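Local structure of cryptochrome DASH, chloroplastic/mitochondrial (Arabidopsis thaliana, 2J4D) at residues 100-104 and 247-253. The protein repairs cyclobutane pyrimidine dimers in single-stranded DNA with a bound FAD, carries a folate light antenna, and may also serve as a blue-light photoreceptor. Sequence-based numbering, arbitrary orientation.
Sequences ECLVD and RFVGGES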
ATOM      1  N   GLU A 100     -11.701  -6.675  -5.380  1.00 18.61           N
ATOM      2  CA  GLU A 100     -12.701  -6.026  -4.539  1.00 18.98           C
ATOM      3  C   GLU A 100     -12.602  -4.507  -4.703  1.00 20.90           C
ATOM      4  O   GLU A 100     -13.623  -3.821  -4.730  1.00 16.38           O
ATOM      5  CB  GLU A 100     -12.522  -6.433  -3.069  1.00 18.97           C
ATOM      6  CG  GLU A 100     -12.747  -7.929  -2.852  1.00 25.62           C
ATOM      7  CD  GLU A 100     -12.653  -8.365  -1.401  1.00 25.65           C
ATOM      8  OE1 GLU A 100     -11.668  -8.013  -0.720  1.00 31.09           O
ATOM      9  OE2 GLU A 100     -13.567  -9.081  -0.943  1.00 33.20           O
ATOM     10  N   CYS A 101     -11.378  -3.985  -4.826  1.00 18.47           N
ATOM     11  CA  CYS A 101     -11.181  -2.541  -5.015  1.00 18.87           C
ATOM     12  C   CYS A 101     -11.840  -2.062  -6.306  1.00 18.91           C
ATOM     13  O   CYS A 101     -12.461  -1.000  -6.341  1.00 18.92           O
ATOM     14  CB  CYS A 101      -9.690  -2.187  -5.085  1.00 18.71           C
ATOM     15  SG  CYS A 101      -8.784  -2.341  -3.527  1.00 18.70           S
ATOM     16  N   LEU A 102     -11.682  -2.842  -7.372  1.00 17.48           N
ATOM     17  CA  LEU A 102     -12.258  -2.479  -8.664  1.00 19.18           C
ATOM     18  C   LEU A 102     -13.781  -2.524  -8.629  1.00 20.03           C
ATOM     19  O   LEU A 102     -14.434  -1.633  -9.157  1.00 17.15           O
ATOM     20  CB  LEU A 102     -11.725  -3.402  -9.762  1.00 16.63           C
ATOM     21  CG  LEU A 102     -10.208  -3.306  -9.991  1.00 19.55           C
ATOM     22  CD1 LEU A 102      -9.801  -4.315 -11.062  1.00 18.96           C
ATOM     23  CD2 LEU A 102      -9.814  -1.882 -10.420  1.00 18.29           C
ATOM     24  N   VAL A 103     -14.342  -3.561  -8.014  1.00 20.60           N
ATOM     25  CA  VAL A 103     -15.797  -3.671  -7.912  1.00 20.92           C
ATOM     26  C   VAL A 103     -16.339  -2.432  -7.204  1.00 21.70           C
ATOM     27  O   VAL A 103     -17.303  -1.811  -7.662  1.00 20.41           O
ATOM     28  CB  VAL A 103     -16.220  -4.926  -7.103  1.00 23.84           C
ATOM     29  CG1 VAL A 103     -17.717  -4.866  -6.772  1.00 25.50           C
ATOM     30  CG2 VAL A 103     -15.918  -6.183  -7.901  1.00 22.62           C
ATOM     31  N   ASP A 104     -15.703  -2.066  -6.094  1.00 18.91           N
ATOM     32  CA  ASP A 104     -16.139  -0.920  -5.304  1.00 20.47           C
ATOM     33  C   ASP A 104     -15.977   0.416  -6.035  1.00 20.24           C
ATOM     34  O   ASP A 104     -16.835   1.302  -5.917  1.00 20.64           O
ATOM     35  CB  ASP A 104     -15.372  -0.893  -3.975  1.00 19.37           C
ATOM     36  CG  ASP A 104     -15.891   0.167  -3.015  1.00 28.53           C
ATOM     37  OD1 ASP A 104     -17.061   0.065  -2.584  1.00 24.31           O
ATOM     38  OD2 ASP A 104     -15.124   1.100  -2.688  1.00 23.97           O
ATOM     39  N   ARG A 247      -8.829 -10.584   7.687  1.00 20.74           N
ATOM     40  CA  ARG A 247      -9.299 -10.669   6.316  1.00 22.96           C
ATOM     41  C   ARG A 247      -9.609  -9.219   5.907  1.00 20.99           C
ATOM     42  O   ARG A 247     -10.664  -8.688   6.235  1.00 19.41           O
ATOM     43  CB  ARG A 247     -10.563 -11.543   6.279  1.00 24.07           C
ATOM     44  CG  ARG A 247     -11.083 -11.935   4.905  1.00 28.81           C
ATOM     45  CD  ARG A 247     -11.713 -10.770   4.192  1.00 33.25           C
ATOM     46  NE  ARG A 247     -12.727 -11.198   3.228  1.00 33.83           N
ATOM     47  CZ  ARG A 247     -12.896 -10.644   2.030  1.00 37.97           C
ATOM     48  NH1 ARG A 247     -12.110  -9.642   1.636  1.00 28.76           N
ATOM     49  NH2 ARG A 247     -13.859 -11.083   1.227  1.00 37.29           N
ATOM     50  N   PHE A 248      -8.664  -8.572   5.228  1.00 20.14           N
ATOM     51  CA  PHE A 248      -8.857  -7.194   4.769  1.00 19.10           C
ATOM     52  C   PHE A 248      -9.843  -7.176   3.613  1.00 19.80           C
ATOM     53  O   PHE A 248      -9.804  -8.048   2.751  1.00 20.43           O
ATOM     54  CB  PHE A 248      -7.522  -6.597   4.312  1.00 21.27           C
ATOM     55  CG  PHE A 248      -6.619  -6.193   5.444  1.00 19.04           C
ATOM     56  CD1 PHE A 248      -6.596  -4.878   5.896  1.00 20.93           C
ATOM     57  CD2 PHE A 248      -5.792  -7.127   6.050  1.00 21.35           C
ATOM     58  CE1 PHE A 248      -5.754  -4.493   6.939  1.00 19.86           C
ATOM     59  CE2 PHE A 248      -4.945  -6.755   7.097  1.00 23.27           C
ATOM     60  CZ  PHE A 248      -4.927  -5.436   7.539  1.00 24.56           C
ATOM     61  N   VAL A 249     -10.704  -6.163   3.589  1.00 18.17           N
ATOM     62  CA  VAL A 249     -11.739  -6.017   2.567  1.00 19.13           C
ATOM     63  C   VAL A 249     -11.376  -4.890   1.599  1.00 18.96           C
ATOM     64  O   VAL A 249     -11.281  -3.740   2.000  1.00 18.38           O
ATOM     65  CB  VAL A 249     -13.089  -5.700   3.251  1.00 19.83           C
ATOM     66  CG1 VAL A 249     -14.216  -5.605   2.222  1.00 20.17           C
ATOM     67  CG2 VAL A 249     -13.388  -6.779   4.287  1.00 18.65           C
ATOM     68  N   GLY A 250     -11.185  -5.224   0.327  1.00 18.76           N
ATOM     69  CA  GLY A 250     -10.804  -4.217  -0.648  1.00 18.87           C
ATOM     70  C   GLY A 250     -11.823  -3.130  -0.921  1.00 19.24           C
ATOM     71  O   GLY A 250     -13.023  -3.302  -0.686  1.00 18.28           O
ATOM     72  N   GLY A 251     -11.332  -1.989  -1.396  1.00 19.26           N
ATOM     73  CA  GLY A 251     -12.210  -0.890  -1.753  1.00 17.99           C
ATOM     74  C   GLY A 251     -12.218   0.358  -0.894  1.00 19.36           C
ATOM     75  O   GLY A 251     -11.956   0.323   0.306  1.00 18.56           O
ATOM     76  N   GLU A 252     -12.534   1.475  -1.540  1.00 18.17           N
ATOM     77  CA  GLU A 252     -12.637   2.761  -0.866  1.00 20.18           C
ATOM     78  C   GLU A 252     -13.707   2.720   0.233  1.00 20.42           C
ATOM     79  O   GLU A 252     -13.499   3.246   1.325  1.00 18.84           O
ATOM     80  CB  GLU A 252     -12.981   3.848  -1.886  1.00 18.00           C
ATOM     81  CG  GLU A 252     -13.439   5.176  -1.284  1.00 17.82           C
ATOM     82  CD  GLU A 252     -13.544   6.289  -2.330  1.00 22.09           C
ATOM     83  OE1 GLU A 252     -13.886   5.996  -3.496  1.00 20.70           O
ATOM     84  OE2 GLU A 252     -13.295   7.461  -1.984  1.00 20.95           O
ATOM     85  N   SER A 253     -14.851   2.101  -0.049  1.00 19.44           N
ATOM     86  CA  SER A 253     -15.915   2.028   0.953  1.00 21.42           C
ATOM     87  C   SER A 253     -15.411   1.375   2.233  1.00 20.91           C
ATOM     88  O   SER A 253     -15.594   1.910   3.325  1.00 20.15           O
ATOM     89  CB  SER A 253     -17.107   1.243   0.414  1.00 21.48           C
ATOM     90  OG  SER A 253     -17.645   1.894  -0.722  1.00 21.71           O
TER
HETATM   91  O   HOH W   1     -12.162   1.485  -4.561  1.00 21.47           O
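Glu100 and Arg247 meet end-on where helix 92-111 of the photolyase alpha/beta domain packs against the strand-to-helix connection 247-253. Carboxylate and guanidinium come from opposite directions and lie nearly coplanar, 14° apart, in a two-pronged salt bridge: NH1 of Arg247 reaches Glu100 OE1 at 2.9 Å on its syn lone pair, and NH2 reaches OE2 at 3.0 Å. Arg247 NH1 also donates to the carbonyl O of Phe248, which helps fix the guanidinium's rotation. Glu100 OE1 takes a second, nearly straight bond from Gly250 N (3.0 Å, 173°), arriving from above the carboxylate plane. With an alanine in place of Glu100, the Arg247 guanidinium would probably lose its carboxylate mate and Gly250 N its acceptor.

The two glycines let the backbones close in, with the CA atoms of Cys101 and Gly251 3.8 Å apart; a side chain on Gly250 would run into Glu100 CB, and one on Gly251 into Asp104 CB. Cys101 SG sits 3.3 Å from Gly251 N, a buried nitrogen with no hydrogen-bond partner, and touches Gly250 CA more loosely.

One turn along the helix, Asp104 has CG anti to its own nitrogen (chi1 -173°), which carries the carboxylate to the first turn of helix 252-265, just past the N-cap position at Gly251. Its negative charge probably suits that helix start. OD2 accepts from Ser253 N, while Ser253 OG donates to OD1 on the syn lone pair at 2.7 Å. Glu252 turns its carboxylate elsewhere, to the backbone nitrogens of Val52 and Leu53, but its own N donates to a water 3.0 Å away that in turn donates to Cys101 O.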